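Local coordinates for protein probable enoyl-CoA hydratase/isomerase (Pseudomonas aeruginosa PAO1, PDB 5WYD) that probably acts as an enoyl-CoA hydratase/isomerase of the crotonase family, with a proposed role in the biosynthesis of the diffusible signal factor DSF, at residues A[20-25]-A[199-204]; A[36-41]-A[67-72]; A[111-116]-A[205-210]; A[126-129]-A[133-136]. The protein carries 1 engineered substitution. All coordinates share one frame; numbering follows the deposited sequence.

How the contacts relate
All four contacts belong to one crotonase-type core and reach the same mixed sheet. Contacts 1 and 3 share helix 200-211, and their centres are 7 Å apart. A204 O of contact 1 packs on I113 CD1 of contact 3 at 3.5 Å. Contacts 3 and 4 use neighbouring parallel strands, 111-116 and 133-137, and both reach the second subunit. Helix 200-211 lies on one face of these strands and helix 123-130 on the other. Contact 2 holds K72 of the pentanedial pocket. It meets contact 4 where W40 CZ2 lies 4.0 Å from C127 SG. It meets contact 3 through a probable hydrogen bond of 3.0 Å between T67 OG1 and A115 O.

Contact 1: residues A[20-25]-A[199-204]; sequences TVEKHG and EARGAA
E22 and R201 form a long salt bridge at the surface. E22 OE2 lies 3.7 Å from R201 NH1. The oxygen stands well out of the guanidinium plane, and no N-H points at it. The two side chains cross at about a right angle, with their flat ends turned 66° apart. This is attraction of charges rather than a directed bond, and its surface position probably weakens it further.

The second group of interactions involves H24. Its NE2 is 4.0 Å from R201 NH1 and approaches the edge of the guanidinium, near its plane. The same NE2 donates a weak hydrogen bond of 3.5 Å to E22 OE2. E22 OE2, H24 NE2 and R201 NH1 form a loose triangle. R201 would probably disfavour and E22 favour protonation of H24.

Reach explains why the backbones can stay far apart. The nearest CA atoms, those of H24 and G202, are 11.6 Å from each other. R201 bridges most of this gap as a fully extended chain, with CG anti to the backbone N (chi1 176°). E22 is also extended beyond CG.

Strand 19-24 is an outermost strand of the sheet and pairs with strand 27-32. L29 of that second strand touches E22, H24 and R201. Farther along helix 200-211, A204 packs on I113, A115 and I135 of the middle strands, while R201 extends toward the edge strand.

Contact 2: residues A[36-41]-A[67-72]; sequences PANTWD and TGQGPK. With PTD (pentanedial), chain G.
The end of the N38 side-chain amide, OD1 and ND2, points at Q69. The N38 and Q69 amide planes stand 76° apart, and the two side chains cross at about a right angle. Q69 CB sits off the end of the N38 amide, 3.4 Å from N38 ND2 and 3.5 Å from N38 OD1. G68 C is also 3.5 Å from N38 ND2. The absence of a side chain on G68 probably helps the amide come this near, since a CB there would point toward N38.

The bond across the contact runs from N38 ND2 to the backbone Q69 O. It is modelled at 2.4 Å with an N-H...O angle of 129°. Its length is doubtful. The amide has further partners: OD1 accepts from H34 N, just before its own segment, and ND2 donates to F73 O, just after 67-72. These partners tie both ends of the buried group and fix its rotation.

K72 follows at the end of the second segment. Its chain bends at chi2 and chi4 and turns its amine to the pentanedial, in a pocket completed by F73 and R179. The modelled approach is too close to be trusted.

N38 thus joins the loop after strand 27-32 to the exit of strand 63-68. In crotonase relatives the chain shortly past this exit supplies one peptide N-H of the oxyanion hole; the chain just after G77 probably does so here.

Contact 3: residues A[111-116]-A[205-210]; sequences VSIAAI and LLLAAK
I113 of strand 111-116 and A208 of helix 200-211 mark the nearest approach of the two backbones, with 7.2 Å between their CA atoms. The helix lies over the face of the sheet. I113 supplies about half of the buried surface, and L207 and A208 most of the rest.

I113 makes the contact with its end methyl, CD1. CG1 is anti to the carbonyl carbon, and chi2 of 174° keeps the chain extended. CD1 is thereby carried out from the strand into the helix. It touches the helix in three places. L207 CD2 is 3.5 Å from I113 CD1, tighter than usual van der Waals contact. A208 N lies equally near, and A208 CB is 3.7 Å from I113 CD1. The methyl therefore rests against the helix backbone itself, at a point where the small side chain of A208 lets it in.

L207 approaches I113 obliquely. Its CG is anti to the backbone N (chi1 -172°), which leads the branch down to the sheet. Its CD2 does the closest touching, while L207 CB lies alongside I113 CD1 at 4.0 Å. The contact is buried, and the side chains that meet are all apolar.

Neighbouring strands extend the same surface. L207 also packs on I135, and A208 on A63 and V65. C176 of the second subunit also packs on L207.

This is α/β packing within the crotonase fold: helix 200-211 spreads over one face of the parallel strands 63-68, 111-116 and 133-137, with L207 also touching the second subunit.

Contact 4: residues A[126-129]-A[133-136]; sequences ECAL and IRIA
R134 reaches from strand 133-137 to the carbonyl groups of A128 and L129 near the end of helix 123-130. Its chain leaves with CG anti to the carbonyl carbon (chi1 -69°). It then bends at chi3, -65°, and chi4 of -79° turns the guanidinium out of line with the chain. The chain runs up to the last turn of the helix, and the bend swings the guanidinium across its carbonyls.

The first part of the chain makes the apolar contact, with R134 CG 4.3 Å from A128 CB. R134 CD then comes within 3.8 Å of the carbonyl oxygen A128 O. Next comes the guanidinium, which meets A128 O at its edge. R134 NH1 is 3.6 Å from A128 O and 3.7 Å from L129 O, the second approach being oblique. These distances are too long for bonds, but the carbonyls near the helix end would probably favour the positive charge.

The true polar partners of R134 lie beyond the two segments. NE donates to L190 O, NH2 forms a salt bridge with E192, and NH1 makes a weak hydrogen bond to C131 O. Together they hold the buried guanidinium in place and fix its rotation.

L129 packs on A160 and L164 of helix 157-176, and L164 touches R134 as well. G168 of the second subunit also packs on R134.

Strand 119-121 and helix 123-130 together link the adjacent parallel strands 111-116 and 133-137, a connection of the crotonase fold. In relatives, the glycine-rich entry to this helix contributes to the oxyanion hole.

Contact 1: residues A[20-25]-A[199-204]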
loop_
_atom_site.group_PDB
_atom_site.type_symbol
_atom_site.label_atom_id
_atom_site.label_comp_id
_atom_site.label_asym_id
_atom_site.label_seq_id
_atom_site.Cartn_x
_atom_site.Cartn_y
_atom_site.Cartn_z
ATOM N N THR A 20 28.114 -22.518 -16.007
ATOM C CA THR A 20 28.383 -23.925 -15.796
ATOM C C THR A 20 27.444 -24.403 -14.720
ATOM O O THR A 20 27.340 -23.780 -13.659
ATOM C CB THR A 20 29.822 -24.158 -15.342
ATOM O OG1 THR A 20 29.907 -23.927 -13.929
ATOM C CG2 THR A 20 30.771 -23.232 -16.069
ATOM N N VAL A 21 26.767 -25.504 -14.991
ATOM C CA VAL A 21 25.829 -26.058 -14.045
ATOM C C VAL A 21 26.332 -27.431 -13.638
ATOM O O VAL A 21 26.608 -28.282 -14.494
ATOM C CB VAL A 21 24.416 -26.137 -14.623
ATOM C CG1 VAL A 21 23.553 -26.843 -13.634
ATOM C CG2 VAL A 21 23.904 -24.760 -14.917
ATOM N N GLU A 22 26.471 -27.635 -12.337
ATOM C CA GLU A 22 26.848 -28.913 -11.756
ATOM C C GLU A 22 25.786 -29.303 -10.747
ATOM O O GLU A 22 25.297 -28.446 -10.005
ATOM C CB GLU A 22 28.208 -28.830 -11.094
ATOM C CG GLU A 22 29.294 -28.489 -12.065
ATOM C CD GLU A 22 30.588 -28.257 -11.369
ATOM O OE1 GLU A 22 31.547 -27.842 -12.047
ATOM O OE2 GLU A 22 30.639 -28.483 -10.140
ATOM N N LYS A 23 25.362 -30.560 -10.767
ATOM C CA LYS A 23 24.358 -31.023 -9.819
ATOM C C LYS A 23 24.983 -31.915 -8.750
ATOM O O LYS A 23 25.586 -32.946 -9.064
ATOM C CB LYS A 23 23.220 -31.752 -10.525
ATOM C CG LYS A 23 22.211 -32.332 -9.561
ATOM C CD LYS A 23 21.129 -33.050 -10.312
ATOM C CE LYS A 23 20.051 -33.614 -9.384
ATOM N NZ LYS A 23 20.461 -34.615 -8.345
ATOM N N HIS A 24 24.857 -31.507 -7.495
ATOM C CA HIS A 24 25.276 -32.332 -6.376
ATOM C C HIS A 24 24.030 -32.610 -5.548
ATOM O O HIS A 24 23.456 -31.684 -4.959
ATOM C CB HIS A 24 26.358 -31.641 -5.545
ATOM C CG HIS A 24 27.510 -31.123 -6.350
ATOM N ND1 HIS A 24 28.574 -31.913 -6.728
ATOM C CD2 HIS A 24 27.778 -29.881 -6.816
ATOM C CE1 HIS A 24 29.435 -31.183 -7.414
ATOM N NE2 HIS A 24 28.977 -29.945 -7.476
ATOM N N GLY A 25 23.648 -33.885 -5.455
ATOM C CA GLY A 25 22.441 -34.222 -4.709
ATOM C C GLY A 25 21.261 -33.457 -5.274
ATOM O O GLY A 25 20.979 -33.513 -6.475
ATOM N N GLU A 199 36.873 -21.255 1.002
ATOM C CA GLU A 199 35.899 -22.122 1.646
ATOM C C GLU A 199 34.465 -21.686 1.361
ATOM O O GLU A 199 33.534 -22.331 1.842
ATOM C CB GLU A 199 36.163 -22.169 3.167
ATOM C CG GLU A 199 37.518 -22.761 3.660
ATOM C CD GLU A 199 37.746 -22.563 5.182
ATOM O OE1 GLU A 199 36.822 -22.084 5.866
ATOM O OE2 GLU A 199 38.846 -22.866 5.704
ATOM N N ALA A 200 34.267 -20.605 0.597
ATOM C CA ALA A 200 32.911 -20.139 0.318
ATOM C C ALA A 200 32.117 -21.169 -0.471
ATOM O O ALA A 200 30.951 -21.432 -0.159
ATOM C CB ALA A 200 32.941 -18.802 -0.422
ATOM N N ARG A 201 32.720 -21.749 -1.515
ATOM C CA ARG A 201 32.000 -22.749 -2.301
ATOM C C ARG A 201 31.653 -23.981 -1.466
ATOM O O ARG A 201 30.497 -24.411 -1.421
ATOM C CB ARG A 201 32.824 -23.171 -3.520
ATOM C CG ARG A 201 32.137 -24.284 -4.310
ATOM C CD ARG A 201 33.096 -24.995 -5.232
ATOM N NE ARG A 201 32.512 -26.202 -5.804
ATOM C CZ ARG A 201 33.181 -27.054 -6.577
ATOM N NH1 ARG A 201 32.573 -28.132 -7.058
ATOM N NH2 ARG A 201 34.468 -26.839 -6.855
ATOM N N GLY A 202 32.629 -24.535 -0.752
ATOM C CA GLY A 202 32.332 -25.715 0.031
ATOM C C GLY A 202 31.271 -25.426 1.063
ATOM O O GLY A 202 30.266 -26.137 1.148
ATOM N N ALA A 203 31.415 -24.300 1.763
ATOM C CA ALA A 203 30.453 -23.943 2.799
ATOM C C ALA A 203 29.061 -23.774 2.210
ATOM O O ALA A 203 28.073 -24.270 2.773
ATOM C CB ALA A 203 30.894 -22.658 3.511
ATOM N N ALA A 204 28.967 -23.116 1.057
ATOM C CA ALA A 204 27.658 -22.924 0.443
ATOM C C ALA A 204 27.007 -24.261 0.090
ATOM O O ALA A 204 25.806 -24.448 0.303
ATOM C CB ALA A 204 27.791 -22.029 -0.785
#

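Contact 2: residues A[36-41]-A[67-72]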
loop_
_atom_site.group_PDB
_atom_site.type_symbol
_atom_site.label_atom_id
_atom_site.label_comp_id
_atom_site.label_asym_id
_atom_site.label_seq_id
_atom_site.Cartn_x
_atom_site.Cartn_y
_atom_site.Cartn_z
ATOM N N PRO A 36 37.643 -11.544 -17.822
ATOM C CA PRO A 36 38.471 -12.103 -16.753
ATOM C C PRO A 36 37.937 -11.776 -15.362
ATOM O O PRO A 36 38.428 -12.315 -14.369
ATOM C CB PRO A 36 39.825 -11.418 -16.983
ATOM C CG PRO A 36 39.433 -10.043 -17.479
ATOM C CD PRO A 36 38.088 -10.186 -18.189
ATOM N N ALA A 37 36.934 -10.898 -15.311
ATOM C CA ALA A 37 36.314 -10.440 -14.078
ATOM C C ALA A 37 34.954 -11.075 -13.802
ATOM O O ALA A 37 34.281 -10.676 -12.852
ATOM C CB ALA A 37 36.196 -8.921 -14.101
ATOM N N ASN A 38 34.523 -12.035 -14.615
ATOM C CA ASN A 38 33.217 -12.682 -14.464
ATOM C C ASN A 38 32.088 -11.661 -14.554
ATOM O O ASN A 38 31.060 -11.787 -13.888
ATOM C CB ASN A 38 33.166 -13.504 -13.174
ATOM C CG ASN A 38 34.039 -14.733 -13.261
ATOM O OD1 ASN A 38 34.283 -15.255 -14.347
ATOM N ND2 ASN A 38 34.575 -15.156 -12.133
ATOM N N THR A 39 32.291 -10.635 -15.383
ATOM C CA THR A 39 31.279 -9.612 -15.595
ATOM C C THR A 39 30.104 -10.190 -16.378
ATOM O O THR A 39 30.268 -11.064 -17.235
ATOM C CB THR A 39 31.867 -8.388 -16.313
ATOM O OG1 THR A 39 30.821 -7.490 -16.692
ATOM C CG2 THR A 39 32.601 -8.810 -17.560
ATOM N N TRP A 40 28.905 -9.714 -16.044
ATOM C CA TRP A 40 27.680 -10.167 -16.697
ATOM C C TRP A 40 27.595 -9.760 -18.152
ATOM O O TRP A 40 28.060 -8.687 -18.550
ATOM C CB TRP A 40 26.442 -9.637 -15.989
ATOM C CG TRP A 40 26.187 -10.343 -14.768
ATOM C CD1 TRP A 40 26.436 -9.912 -13.518
ATOM C CD2 TRP A 40 25.676 -11.673 -14.656
ATOM N NE1 TRP A 40 26.085 -10.882 -12.616
ATOM C CE2 TRP A 40 25.618 -11.978 -13.297
ATOM C CE3 TRP A 40 25.265 -12.637 -15.581
ATOM C CZ2 TRP A 40 25.157 -13.206 -12.830
ATOM C CZ3 TRP A 40 24.812 -13.856 -15.113
ATOM C CH2 TRP A 40 24.764 -14.129 -13.753
ATOM N N ASP A 41 26.931 -10.607 -18.928
ATOM C CA ASP A 41 26.756 -10.422 -20.351
ATOM C C ASP A 41 25.302 -10.720 -20.675
ATOM O O ASP A 41 24.587 -11.343 -19.884
ATOM C CB ASP A 41 27.722 -11.368 -21.091
ATOM C CG ASP A 41 27.673 -11.243 -22.597
ATOM O OD1 ASP A 41 26.748 -10.599 -23.141
ATOM O OD2 ASP A 41 28.575 -11.829 -23.241
ATOM N N THR A 67 28.479 -18.921 -7.549
ATOM C CA THR A 67 29.798 -18.439 -7.159
ATOM C C THR A 67 30.509 -17.913 -8.398
ATOM O O THR A 67 30.159 -18.269 -9.528
ATOM C CB THR A 67 30.639 -19.545 -6.477
ATOM O OG1 THR A 67 31.799 -18.977 -5.854
ATOM C CG2 THR A 67 31.109 -20.548 -7.504
ATOM N N GLY A 68 31.490 -17.045 -8.180
ATOM C CA GLY A 68 32.235 -16.491 -9.291
ATOM C C GLY A 68 33.457 -17.324 -9.639
ATOM O O GLY A 68 34.247 -17.710 -8.775
ATOM N N GLN A 69 33.607 -17.593 -10.932
ATOM C CA GLN A 69 34.756 -18.344 -11.409
ATOM C C GLN A 69 36.054 -17.674 -10.962
ATOM O O GLN A 69 36.190 -16.443 -11.002
ATOM C CB GLN A 69 34.687 -18.475 -12.923
ATOM C CG GLN A 69 35.788 -19.265 -13.530
ATOM C CD GLN A 69 36.854 -18.369 -14.106
ATOM O OE1 GLN A 69 36.614 -17.195 -14.400
ATOM N NE2 GLN A 69 38.047 -18.911 -14.260
ATOM N N GLY A 70 36.990 -18.488 -10.481
ATOM C CA GLY A 70 38.257 -17.979 -10.038
ATOM C C GLY A 70 38.151 -17.380 -8.651
ATOM O O GLY A 70 37.068 -17.029 -8.166
ATOM N N PRO A 71 39.295 -17.287 -7.975
ATOM C CA PRO A 71 39.313 -16.723 -6.617
ATOM C C PRO A 71 39.137 -15.221 -6.571
ATOM O O PRO A 71 38.799 -14.670 -5.522
ATOM C CB PRO A 71 40.695 -17.140 -6.097
ATOM C CG PRO A 71 41.524 -17.222 -7.324
ATOM C CD PRO A 71 40.629 -17.699 -8.427
ATOM N N LYS A 72 39.476 -14.533 -7.645
ATOM C CA LYS A 72 39.624 -13.089 -7.568
ATOM C C LYS A 72 38.284 -12.356 -7.639
ATOM O O LYS A 72 38.063 -11.407 -6.884
ATOM C CB LYS A 72 40.578 -12.644 -8.672
ATOM C CG LYS A 72 41.418 -11.389 -8.415
ATOM C CD LYS A 72 40.653 -10.099 -8.283
ATOM C CE LYS A 72 41.605 -8.955 -8.202
ATOM N NZ LYS A 72 42.080 -8.691 -9.568
HETATM C C1 PTD G . 39.455 -1.994 -8.317
HETATM C C2 PTD G . 39.681 -2.891 -9.538
HETATM C C3 PTD G . 41.034 -3.574 -9.328
HETATM C C4 PTD G . 41.456 -4.291 -10.596
HETATM C C5 PTD G . 42.373 -5.488 -10.283
HETATM O O1 PTD G . 40.258 -1.140 -8.106
HETATM O O5 PTD G . 41.938 -6.613 -10.248
#

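Contact 3: residues A[111-116]-A[205-210]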
loop_
_atom_site.group_PDB
_atom_site.type_symbol
_atom_site.label_atom_id
_atom_site.label_comp_id
_atom_site.label_asym_id
_atom_site.label_seq_id
_atom_site.Cartn_x
_atom_site.Cartn_y
_atom_site.Cartn_z
ATOM N N VAL A 111 15.860 -22.488 -2.106
ATOM C CA VAL A 111 16.764 -21.508 -1.520
ATOM C C VAL A 111 17.973 -21.294 -2.426
ATOM O O VAL A 111 18.533 -22.232 -3.002
ATOM C CB VAL A 111 17.196 -21.945 -0.113
ATOM C CG1 VAL A 111 17.920 -23.242 -0.205
ATOM C CG2 VAL A 111 18.089 -20.901 0.504
ATOM N N SER A 112 18.380 -20.048 -2.553
ATOM C CA SER A 112 19.530 -19.653 -3.340
ATOM C C SER A 112 20.571 -19.131 -2.362
ATOM O O SER A 112 20.258 -18.337 -1.470
ATOM C CB SER A 112 19.148 -18.607 -4.398
ATOM O OG SER A 112 18.558 -17.437 -3.843
ATOM N N ILE A 113 21.787 -19.626 -2.484
ATOM C CA ILE A 113 22.876 -19.238 -1.608
ATOM C C ILE A 113 23.923 -18.604 -2.505
ATOM O O ILE A 113 24.324 -19.200 -3.512
ATOM C CB ILE A 113 23.465 -20.444 -0.850
ATOM C CG1 ILE A 113 22.388 -21.255 -0.153
ATOM C CG2 ILE A 113 24.440 -19.997 0.212
ATOM C CD1 ILE A 113 22.979 -22.451 0.432
ATOM N N ALA A 114 24.387 -17.424 -2.126
ATOM C CA ALA A 114 25.390 -16.707 -2.890
ATOM C C ALA A 114 26.730 -16.898 -2.211
ATOM O O ALA A 114 26.913 -16.464 -1.075
ATOM C CB ALA A 114 25.043 -15.229 -2.942
ATOM N N ALA A 115 27.665 -17.534 -2.908
ATOM C CA ALA A 115 28.999 -17.781 -2.382
ATOM C C ALA A 115 29.964 -16.794 -3.020
ATOM O O ALA A 115 30.363 -16.971 -4.173
ATOM C CB ALA A 115 29.411 -19.221 -2.673
ATOM N N ILE A 116 30.440 -15.850 -2.229
ATOM C CA ILE A 116 31.274 -14.758 -2.704
ATOM C C ILE A 116 32.734 -15.161 -2.545
ATOM O O ILE A 116 33.317 -15.061 -1.465
ATOM C CB ILE A 116 30.964 -13.464 -1.956
ATOM C CG1 ILE A 116 29.467 -13.159 -2.057
ATOM C CG2 ILE A 116 31.833 -12.336 -2.507
ATOM C CD1 ILE A 116 29.030 -11.927 -1.327
ATOM N N LEU A 205 27.779 -25.189 -0.479
ATOM C CA LEU A 205 27.250 -26.509 -0.798
ATOM C C LEU A 205 26.831 -27.231 0.462
ATOM O O LEU A 205 25.796 -27.911 0.489
ATOM C CB LEU A 205 28.313 -27.325 -1.507
ATOM C CG LEU A 205 28.743 -26.777 -2.851
ATOM C CD1 LEU A 205 29.913 -27.590 -3.371
ATOM C CD2 LEU A 205 27.588 -26.864 -3.798
ATOM N N LEU A 206 27.658 -27.129 1.505
ATOM C CA LEU A 206 27.311 -27.764 2.760
ATOM C C LEU A 206 26.054 -27.126 3.327
ATOM O O LEU A 206 25.112 -27.839 3.696
ATOM C CB LEU A 206 28.510 -27.705 3.720
ATOM C CG LEU A 206 28.431 -28.259 5.152
ATOM C CD1 LEU A 206 27.681 -27.427 6.190
ATOM C CD2 LEU A 206 27.724 -29.594 5.008
ATOM N N LEU A 207 25.978 -25.783 3.310
ATOM C CA LEU A 207 24.766 -25.137 3.804
ATOM C C LEU A 207 23.575 -25.565 2.960
ATOM O O LEU A 207 22.510 -25.896 3.493
ATOM C CB LEU A 207 24.911 -23.606 3.762
ATOM C CG LEU A 207 23.852 -22.669 4.391
ATOM C CD1 LEU A 207 24.327 -21.208 4.368
ATOM C CD2 LEU A 207 22.449 -22.748 3.850
ATOM N N ALA A 208 23.776 -25.637 1.642
ATOM C CA ALA A 208 22.701 -26.007 0.734
ATOM C C ALA A 208 22.189 -27.397 1.035
ATOM O O ALA A 208 20.995 -27.664 0.871
ATOM C CB ALA A 208 23.193 -25.918 -0.713
ATOM N N ALA A 209 23.078 -28.303 1.446
ATOM C CA ALA A 209 22.643 -29.652 1.765
ATOM C C ALA A 209 21.664 -29.655 2.935
ATOM O O ALA A 209 20.704 -30.431 2.941
ATOM C CB ALA A 209 23.861 -30.528 2.058
ATOM N N LYS A 210 21.861 -28.765 3.911
ATOM C CA LYS A 210 20.988 -28.747 5.084
ATOM C C LYS A 210 19.540 -28.447 4.717
ATOM O O LYS A 210 18.615 -28.945 5.371
ATOM C CB LYS A 210 21.492 -27.722 6.108
ATOM C CG LYS A 210 22.875 -27.981 6.695
ATOM C CD LYS A 210 23.256 -26.798 7.587
ATOM C CE LYS A 210 24.678 -26.836 8.147
ATOM N NZ LYS A 210 25.141 -28.154 8.661
#

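Contact 4: residues A[126-129]-A[133-136]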
loop_
_atom_site.group_PDB
_atom_site.type_symbol
_atom_site.label_atom_id
_atom_site.label_comp_id
_atom_site.label_asym_id
_atom_site.label_seq_id
_atom_site.Cartn_x
_atom_site.Cartn_y
_atom_site.Cartn_z
ATOM N N GLU A 126 24.461 -6.819 -6.902
ATOM C CA GLU A 126 23.025 -6.908 -7.107
ATOM C C GLU A 126 22.617 -8.344 -7.284
ATOM O O GLU A 126 21.570 -8.774 -6.781
ATOM C CB GLU A 126 22.655 -6.084 -8.334
ATOM C CG GLU A 126 22.714 -4.618 -8.016
ATOM C CD GLU A 126 22.568 -3.718 -9.202
ATOM O OE1 GLU A 126 23.334 -3.857 -10.172
ATOM O OE2 GLU A 126 21.598 -2.935 -9.207
ATOM N N CYS A 127 23.444 -9.099 -7.993
ATOM C CA CYS A 127 23.172 -10.504 -8.159
ATOM C C CYS A 127 23.192 -11.208 -6.818
ATOM O O CYS A 127 22.305 -12.015 -6.520
ATOM C CB CYS A 127 24.201 -11.118 -9.085
ATOM S SG CYS A 127 24.052 -12.893 -9.047
ATOM N N ALA A 128 24.172 -10.882 -5.974
ATOM C CA ALA A 128 24.254 -11.542 -4.683
ATOM C C ALA A 128 23.020 -11.259 -3.860
ATOM O O ALA A 128 22.438 -12.172 -3.260
ATOM C CB ALA A 128 25.495 -11.058 -3.937
ATOM N N LEU A 129 22.568 -10.007 -3.888
ATOM C CA LEU A 129 21.397 -9.607 -3.128
ATOM C C LEU A 129 20.166 -10.400 -3.554
ATOM O O LEU A 129 19.339 -10.768 -2.713
ATOM C CB LEU A 129 21.174 -8.113 -3.332
ATOM C CG LEU A 129 22.197 -7.100 -2.780
ATOM C CD1 LEU A 129 21.849 -5.662 -3.168
ATOM C CD2 LEU A 129 22.258 -7.235 -1.286
ATOM N N ILE A 133 20.675 -16.105 0.621
ATOM C CA ILE A 133 21.681 -16.096 1.674
ATOM C C ILE A 133 23.029 -15.815 1.043
ATOM O O ILE A 133 23.333 -16.268 -0.064
ATOM C CB ILE A 133 21.709 -17.447 2.416
ATOM C CG1 ILE A 133 20.296 -17.860 2.773
ATOM C CG2 ILE A 133 22.525 -17.342 3.703
ATOM C CD1 ILE A 133 20.184 -19.234 3.366
ATOM N N ARG A 134 23.862 -15.099 1.764
ATOM C CA ARG A 134 25.175 -14.755 1.256
ATOM C C ARG A 134 26.274 -15.246 2.184
ATOM O O ARG A 134 26.251 -14.974 3.388
ATOM C CB ARG A 134 25.270 -13.254 1.033
ATOM C CG ARG A 134 24.406 -12.800 -0.107
ATOM C CD ARG A 134 23.926 -11.395 0.111
ATOM N NE ARG A 134 23.057 -11.333 1.263
ATOM C CZ ARG A 134 21.788 -11.696 1.228
ATOM N NH1 ARG A 134 21.261 -12.139 0.100
ATOM N NH2 ARG A 134 21.044 -11.615 2.316
ATOM N N ILE A 135 27.240 -15.955 1.606
ATOM C CA ILE A 135 28.418 -16.453 2.306
ATOM C C ILE A 135 29.639 -15.851 1.624
ATOM O O ILE A 135 29.844 -16.071 0.424
ATOM C CB ILE A 135 28.486 -17.990 2.254
ATOM C CG1 ILE A 135 27.208 -18.617 2.793
ATOM C CG2 ILE A 135 29.696 -18.517 3.016
ATOM C CD1 ILE A 135 27.275 -20.113 2.775
ATOM N N ALA A 136 30.492 -15.167 2.389
ATOM C CA ALA A 136 31.638 -14.516 1.769
ATOM C C ALA A 136 32.957 -14.855 2.456
ATOM O O ALA A 136 33.026 -15.066 3.674
ATOM C CB ALA A 136 31.469 -12.991 1.749
#